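Local atomic coordinates of lysozyme inhibitor LprI-like N-terminal domain-containing protein (Pseudomonas putida, PDB entry 3GI7), a protein that is of unknown function but is secreted and belongs to the LprI family, so that it may act as a lysozyme inhibitor. Residues S36-L41 / R58-E63; A21-N26 / W92-A97; R32-A37 / E105-L110. One frame throughout, in Å; residues are numbered along the deposited sequence.

How the contacts relate
All three contacts use helix 17-49. Contact 1 pairs it with the antiparallel helix 55-77, whereas contacts 2 and 3 pair it at two levels with helix 86-111, which runs in nearly the same direction. Contacts 1 and 3 lie on the same side of the chain's centre, their centres about 8 Å apart; they share S36 and A37, and L107 of contact 3 touches Y38, L41 and E63 of contact 1. Contact 2 lies on the opposite side, its centre about 22 Å from that of contact 1 and 18 Å from that of contact 3. The sulfate beside R58 of contact 1 probably came from the crystallisation liquor.

Contact 1. Residues S36-L41 / R58-E63; sequences SAYDEL and RIEAAE. With SO4 (sulfate ion), chain D.
Y38 reaches across from 36-41 to I59, E60 and E63 and carries most of the contact between two segments that run almost antiparallel (160°), their axes 11.7 Å apart. Its CG lies anti to the backbone N (chi1 179°), on a CB already directed at the other helix.

The apolar part centres on the methyl I59 CG2. Ring atom Y38 CE1 comes within 3.6 Å of I59 CG2, and L41 meets the same methyl tip to tip, with L41 CD2 3.9 Å from I59 CG2. On the neighbouring turn Y38 CE1 also touches E63 CB at 3.7 Å; the two side chains slide past each other in opposite directions, the E63 carboxylate turned 45° from the ring.

The polar part is indirect, for no hydrogen bond joins the segments. Y38 OH rests 3.4 Å from E60 CA, near the plane of the ring, and binds water 1 at 2.6 Å. That water, also in the ring plane, donates a weak bond of 3.4 Å to E60 OE2. E63 OE1 instead forms a salt bridge with R103. Away from the tyrosine, the sulfate lies at the edge of the R58 guanidinium, in a position too close to NE to be relied on.

An alanine in place of Y38 would remove the ring and hydroxyl, and would probably open a gap beside I59 CG2 and E63 CB and break the water link to E60.

The contact joins the first two helices of an all-helical bundle as an antiparallel hairpin. L107 of helix 86-111 packs against Y38, L41 and E63, I42 and M45 of helix 17-49 extend the apolar patch round I59, and V76 of the second subunit packs on R58 and I59.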
# COMPACT_ATOMS: atom_id res chain seq x y z
N SER A 36 -3.35 11.97 14.04
CA SER A 36 -4.68 11.57 14.52
C SER A 36 -4.85 10.06 14.48
O SER A 36 -5.44 9.46 15.41
CB SER A 36 -5.80 12.21 13.71
OG SER A 36 -5.73 13.60 13.87
N ALA A 37 -4.37 9.44 13.41
CA ALA A 37 -4.42 7.98 13.30
C ALA A 37 -3.60 7.31 14.39
O ALA A 37 -4.04 6.30 14.95
CB ALA A 37 -3.97 7.49 11.89
N TYR A 38 -2.40 7.85 14.66
CA TYR A 38 -1.53 7.31 15.70
C TYR A 38 -2.21 7.40 17.09
O TYR A 38 -2.26 6.43 17.85
CB TYR A 38 -0.23 8.07 15.69
CG TYR A 38 0.73 7.60 16.74
CD1 TYR A 38 1.60 6.57 16.49
CD2 TYR A 38 0.69 8.15 18.03
CE1 TYR A 38 2.48 6.11 17.50
CE2 TYR A 38 1.54 7.70 19.04
CZ TYR A 38 2.41 6.67 18.77
OH TYR A 38 3.24 6.23 19.74
N ASP A 39 -2.78 8.56 17.38
CA ASP A 39 -3.38 8.85 18.68
C ASP A 39 -4.58 7.90 18.88
O ASP A 39 -4.79 7.38 19.97
CB ASP A 39 -3.86 10.32 18.74
CG ASP A 39 -2.73 11.34 18.86
OD1 ASP A 39 -1.57 11.00 19.11
OD2 ASP A 39 -3.02 12.53 18.76
N GLU A 40 -5.35 7.72 17.82
CA GLU A 40 -6.51 6.84 17.86
C GLU A 40 -6.10 5.36 17.97
O GLU A 40 -6.80 4.59 18.64
CB GLU A 40 -7.44 7.10 16.68
CG GLU A 40 -8.13 8.47 16.76
CD GLU A 40 -9.05 8.75 15.57
OE1 GLU A 40 -10.24 9.06 15.80
OE2 GLU A 40 -8.59 8.67 14.42
N LEU A 41 -4.98 4.96 17.37
CA LEU A 41 -4.51 3.58 17.51
C LEU A 41 -4.18 3.28 18.98
O LEU A 41 -4.52 2.21 19.50
CB LEU A 41 -3.26 3.31 16.67
CG LEU A 41 -2.50 2.02 16.98
CD1 LEU A 41 -3.30 0.77 16.63
CD2 LEU A 41 -1.12 2.03 16.25
N ARG A 58 6.32 -0.18 22.40
CA ARG A 58 6.63 -0.82 21.10
C ARG A 58 6.02 -0.06 19.95
O ARG A 58 6.66 0.09 18.88
CB ARG A 58 6.16 -2.25 21.08
CG ARG A 58 7.10 -3.22 21.77
CD ARG A 58 6.35 -4.53 21.91
NE ARG A 58 7.20 -5.62 22.35
CZ ARG A 58 6.75 -6.82 22.73
NH1 ARG A 58 5.44 -7.09 22.77
NH2 ARG A 58 7.64 -7.74 23.09
N ILE A 59 4.80 0.44 20.14
CA ILE A 59 4.13 1.24 19.11
C ILE A 59 4.89 2.55 18.88
O ILE A 59 5.14 2.94 17.74
CB ILE A 59 2.64 1.53 19.44
CG1 ILE A 59 1.84 0.21 19.38
CG2 ILE A 59 2.04 2.63 18.49
CD1 ILE A 59 0.46 0.28 20.07
N GLU A 60 5.30 3.20 19.97
CA GLU A 60 6.09 4.42 19.88
C GLU A 60 7.46 4.19 19.23
O GLU A 60 7.85 4.96 18.36
CB GLU A 60 6.23 5.05 21.27
CG GLU A 60 6.88 6.39 21.24
CD GLU A 60 6.91 6.97 22.66
OE1 GLU A 60 7.42 6.30 23.56
OE2 GLU A 60 6.35 8.04 22.85
N ALA A 61 8.14 3.09 19.58
CA ALA A 61 9.44 2.77 19.00
C ALA A 61 9.33 2.54 17.49
O ALA A 61 10.16 3.03 16.73
CB ALA A 61 10.08 1.55 19.68
N ALA A 62 8.32 1.77 17.08
CA ALA A 62 8.07 1.50 15.65
C ALA A 62 7.84 2.79 14.89
O ALA A 62 8.40 3.00 13.81
CB ALA A 62 6.87 0.55 15.49
N GLU A 63 7.02 3.68 15.44
CA GLU A 63 6.70 4.92 14.75
C GLU A 63 7.94 5.81 14.60
O GLU A 63 8.14 6.45 13.56
CB GLU A 63 5.58 5.67 15.45
CG GLU A 63 5.00 6.80 14.63
CD GLU A 63 4.17 6.35 13.42
OE1 GLU A 63 3.99 5.13 13.20
OE2 GLU A 63 3.70 7.27 12.68
S SO4 D . 10.77 -5.60 22.53
O1 SO4 D . 11.71 -4.81 21.73
O2 SO4 D . 10.95 -7.03 22.35
O3 SO4 D . 10.99 -5.28 23.94
O4 SO4 D . 9.43 -5.22 22.12
O HOH W 1 3.13 7.27 22.17

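Contact 2. Residues A21-N26 / W92-A97; sequences ACAAFN and WNSCIA
N93 lies against A23 and A24, and with A23 and A97 it supplies most of the surface buried here. The two segments, from the N-terminal part of helix 17-49 and from helix 86-111, pair the nearly parallel first and third helices of the three-helix bundle. They run 30° apart, and their axes approach to 8.3 Å, a close spacing that the small side chains of the interface allow.

N93 CB sits 3.5 Å from A23 O and 4.2 Å from A23 CB. Its CG is anti to its own carbonyl carbon (chi1 -73°), and the amide beyond lies beside the next residue of the other helix, where N93 ND2 is 3.5 Å from A24 CA and 3.8 Å from A24 CB. These are packing contacts; the polar end of the side chain is engaged through N93 OD1, which is hydrogen-bonded to K27 NZ, one turn further along helix 17-49.

A23 contributes both its methyl and its carbonyl. Water 2 donates to A23 O at 2.7 Å and, weakly, to N93 O at 3.1 Å. One turn on from N93, A97 CB touches N26 O and also packs on A30.

Both segments carry a cysteine in a disulfide on a side turned from this interface: C95 is bonded to C74 of helix 55-77, and C22 to C22 of the third subunit.

The closeness of the helices goes with alanines and the aliphatic root of N93, without direct polar bonds between the segments, and one water, weakly bound on the N93 side, spans the backbones.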
# COMPACT_ATOMS: atom_id res chain seq x y z
N ALA A 21 2.68 25.48 -3.53
CA ALA A 21 1.96 25.81 -2.28
C ALA A 21 1.14 24.59 -1.81
O ALA A 21 1.12 24.29 -0.62
CB ALA A 21 1.04 27.03 -2.46
N CYS A 22 0.45 23.93 -2.74
CA CYS A 22 -0.42 22.81 -2.40
C CYS A 22 0.36 21.56 -2.01
O CYS A 22 -0.11 20.81 -1.19
CB CYS A 22 -1.38 22.48 -3.53
SG CYS A 22 -2.75 23.70 -3.66
N ALA A 23 1.53 21.34 -2.58
CA ALA A 23 2.41 20.25 -2.14
C ALA A 23 2.81 20.46 -0.67
O ALA A 23 2.75 19.52 0.11
CB ALA A 23 3.67 20.12 -3.07
N ALA A 24 3.18 21.68 -0.30
CA ALA A 24 3.55 21.97 1.10
C ALA A 24 2.34 21.84 2.01
O ALA A 24 2.39 21.24 3.09
CB ALA A 24 4.18 23.38 1.25
N PHE A 25 1.23 22.39 1.55
CA PHE A 25 0.02 22.35 2.36
C PHE A 25 -0.47 20.91 2.59
O PHE A 25 -0.85 20.53 3.69
CB PHE A 25 -1.08 23.19 1.68
CG PHE A 25 -2.31 23.32 2.52
CD1 PHE A 25 -3.33 22.41 2.41
CD2 PHE A 25 -2.44 24.38 3.40
CE1 PHE A 25 -4.46 22.52 3.21
CE2 PHE A 25 -3.60 24.52 4.18
CZ PHE A 25 -4.59 23.58 4.08
N ASN A 26 -0.48 20.09 1.54
CA ASN A 26 -0.96 18.74 1.67
C ASN A 26 -0.02 17.84 2.49
O ASN A 26 -0.48 16.88 3.13
CB ASN A 26 -1.28 18.18 0.29
CG ASN A 26 -2.46 18.90 -0.38
OD1 ASN A 26 -3.48 19.26 0.26
ND2 ASN A 26 -2.35 19.07 -1.69
N TRP A 92 9.69 16.19 -2.59
CA TRP A 92 9.92 15.86 -1.20
C TRP A 92 8.61 15.87 -0.45
O TRP A 92 8.24 14.87 0.19
CB TRP A 92 10.91 16.82 -0.54
CG TRP A 92 11.17 16.46 0.85
CD1 TRP A 92 10.47 16.88 1.95
CD2 TRP A 92 12.21 15.60 1.35
NE1 TRP A 92 10.99 16.30 3.09
CE2 TRP A 92 12.06 15.52 2.75
CE3 TRP A 92 13.24 14.87 0.74
CZ2 TRP A 92 12.89 14.76 3.55
CZ3 TRP A 92 14.08 14.12 1.54
CH2 TRP A 92 13.90 14.06 2.93
N ASN A 93 7.88 16.97 -0.58
CA ASN A 93 6.60 17.13 0.09
C ASN A 93 5.55 16.10 -0.34
O ASN A 93 4.81 15.60 0.53
CB ASN A 93 6.09 18.57 -0.04
CG ASN A 93 6.86 19.53 0.79
OD1 ASN A 93 7.47 19.14 1.77
ND2 ASN A 93 6.81 20.83 0.44
N SER A 94 5.51 15.75 -1.62
CA SER A 94 4.60 14.71 -2.13
C SER A 94 4.97 13.33 -1.57
O SER A 94 4.08 12.55 -1.22
CB SER A 94 4.59 14.64 -3.66
OG SER A 94 4.27 15.92 -4.16
N CYS A 95 6.25 13.06 -1.48
CA CYS A 95 6.74 11.80 -0.93
C CYS A 95 6.34 11.69 0.56
O CYS A 95 5.80 10.66 1.01
CB CYS A 95 8.25 11.72 -1.13
SG CYS A 95 8.99 10.19 -0.49
N ILE A 96 6.55 12.76 1.31
CA ILE A 96 6.23 12.79 2.74
C ILE A 96 4.74 12.56 2.88
O ILE A 96 4.31 11.75 3.72
CB ILE A 96 6.65 14.08 3.46
CG1 ILE A 96 8.18 14.29 3.51
CG2 ILE A 96 6.11 14.11 4.92
CD1 ILE A 96 9.00 13.18 4.20
N ALA A 97 3.94 13.25 2.06
CA ALA A 97 2.48 13.13 2.17
C ALA A 97 2.04 11.70 1.86
O ALA A 97 1.27 11.12 2.66
CB ALA A 97 1.73 14.15 1.26
O HOH W 2 2.25 17.00 -0.57

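Contact 3. Residues R32-A37 / E105-L110; sequences RELQSA and EYLRSL
R108 lays its side chain over A37 and reaches E33 through two waters. At its root, CG lies anti to the carbonyl carbon (chi1 -62°), and the chain runs extended from CG to NE. R108 CG touches A37 CB at 4.1 Å, and R108 NE stays 4.2 Å from the same methyl. Chi4 of 101° turns CZ out of the line of the extended chain, and A37 CB lies over one face of the guanidinium. At the tip R108 NH2 donates to two waters in the guanidinium plane, water 3 at 2.9 Å and water 4 at 2.7 Å. Water 3 passes a hydrogen bond on to E33 OE1, 3.1 Å away, while water 4 donates to E33 O at 2.7 Å; that carbonyl also accepts the helical bond from A37 N. The opposite charges of E33 and R108 meet through solvent instead of a direct salt bridge. R108 has two modelled conformers, so these links, seen in one of them, are less certain.

Deeper in, L34 and L107 form the apolar half. L34 has its CB turned from the other helix, but its end swings back, and L34 CD1 meets L107 CD1 at 3.8 Å.

The two segments lie 15° from parallel, their axes 9.3 Å apart, and pair the first and third helices of the bundle. L34 packs further on W66 of helix 55-77 and on R103 and A104 of helix 86-111. Elsewhere on 105-110, S109 packs against E105 of the fourth subunit, and Y106 OH is hydrogen-bonded to E77 of the second subunit.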
# COMPACT_ATOMS: atom_id res chain seq x y z
N ARG A 32 -0.88 15.79 9.87
CA ARG A 32 -1.89 15.97 10.92
C ARG A 32 -2.83 14.75 10.94
O ARG A 32 -3.16 14.20 11.99
CB ARG A 32 -2.76 17.23 10.71
CG ARG A 32 -2.07 18.54 11.03
N GLU A 33 -3.21 14.27 9.78
CA GLU A 33 -4.05 13.05 9.72
C GLU A 33 -3.30 11.81 10.27
O GLU A 33 -3.89 10.98 10.94
CB GLU A 33 -4.50 12.80 8.31
CG GLU A 33 -5.46 13.89 7.86
CD GLU A 33 -6.03 13.63 6.48
OE1 GLU A 33 -5.48 12.79 5.72
OE2 GLU A 33 -7.02 14.30 6.13
N LEU A 34 -2.01 11.71 10.01
CA LEU A 34 -1.24 10.61 10.56
C LEU A 34 -1.18 10.69 12.08
O LEU A 34 -1.40 9.69 12.76
CB LEU A 34 0.16 10.60 10.01
CG LEU A 34 1.15 9.61 10.63
CD1 LEU A 34 0.64 8.18 10.49
CD2 LEU A 34 2.55 9.76 9.99
N GLN A 35 -0.91 11.87 12.62
CA GLN A 35 -0.91 12.01 14.08
C GLN A 35 -2.25 11.59 14.68
O GLN A 35 -2.29 10.94 15.74
CB GLN A 35 -0.53 13.42 14.51
CG GLN A 35 -0.46 13.64 16.05
CD GLN A 35 0.67 12.85 16.67
OE1 GLN A 35 1.80 12.93 16.21
NE2 GLN A 35 0.37 12.09 17.73
N SER A 36 -3.35 11.97 14.04
CA SER A 36 -4.68 11.57 14.52
C SER A 36 -4.85 10.06 14.48
O SER A 36 -5.44 9.46 15.41
CB SER A 36 -5.80 12.21 13.71
OG SER A 36 -5.73 13.60 13.87
N ALA A 37 -4.37 9.44 13.41
CA ALA A 37 -4.42 7.98 13.30
C ALA A 37 -3.60 7.31 14.39
O ALA A 37 -4.04 6.30 14.95
CB ALA A 37 -3.97 7.49 11.89
N GLU A 105 -2.96 4.67 7.09
CA GLU A 105 -3.80 3.52 6.78
C GLU A 105 -3.36 2.27 7.55
O GLU A 105 -4.17 1.54 8.10
CB GLU A 105 -3.79 3.21 5.29
CG GLU A 105 -4.67 2.06 4.96
CD GLU A 105 -4.65 1.66 3.50
OE1 GLU A 105 -4.77 2.57 2.67
OE2 GLU A 105 -4.64 0.43 3.24
N TYR A 106 -2.07 2.02 7.60
CA TYR A 106 -1.56 0.89 8.34
C TYR A 106 -1.92 0.96 9.84
O TYR A 106 -2.32 -0.01 10.43
CB TYR A 106 -0.04 0.84 8.16
CG TYR A 106 0.63 -0.23 8.98
CD1 TYR A 106 0.37 -1.57 8.74
CD2 TYR A 106 1.44 0.10 10.07
CE1 TYR A 106 0.97 -2.57 9.51
CE2 TYR A 106 2.06 -0.88 10.83
CZ TYR A 106 1.80 -2.21 10.56
OH TYR A 106 2.39 -3.21 11.30
N LEU A 107 -1.76 2.13 10.45
CA LEU A 107 -2.07 2.29 11.90
C LEU A 107 -3.57 2.09 12.17
O LEU A 107 -3.97 1.47 13.15
CB LEU A 107 -1.60 3.67 12.37
CG LEU A 107 -0.08 3.89 12.35
CD1 LEU A 107 0.20 5.29 12.95
CD2 LEU A 107 0.70 2.78 13.06
N ARG A 108 -4.41 2.62 11.29
CA ARG A 108 -5.84 2.34 11.37
C ARG A 108 -6.13 0.85 11.30
O ARG A 108 -6.97 0.34 12.04
CB ARG A 108 -6.61 3.06 10.27
CG ARG A 108 -6.51 4.60 10.34
CD ARG A 108 -7.46 5.29 9.38
NE ARG A 108 -7.17 6.72 9.32
CZ ARG A 108 -6.47 7.28 8.32
NH1 ARG A 108 -6.04 6.54 7.29
NH2 ARG A 108 -6.20 8.58 8.35
N SER A 109 -5.44 0.15 10.40
CA SER A 109 -5.66 -1.28 10.21
C SER A 109 -5.24 -2.11 11.44
O SER A 109 -5.85 -3.12 11.73
CB SER A 109 -4.91 -1.84 8.98
OG SER A 109 -3.56 -2.12 9.34
N LEU A 110 -4.22 -1.66 12.14
CA LEU A 110 -3.72 -2.36 13.33
C LEU A 110 -4.69 -2.32 14.48
O LEU A 110 -4.78 -3.28 15.23
CB LEU A 110 -2.39 -1.76 13.81
CG LEU A 110 -1.18 -2.09 12.98
CD1 LEU A 110 0.04 -1.49 13.71
CD2 LEU A 110 -0.96 -3.59 12.74
O HOH W 3 -4.56 9.85 6.27
O HOH W 4 -6.46 10.21 10.51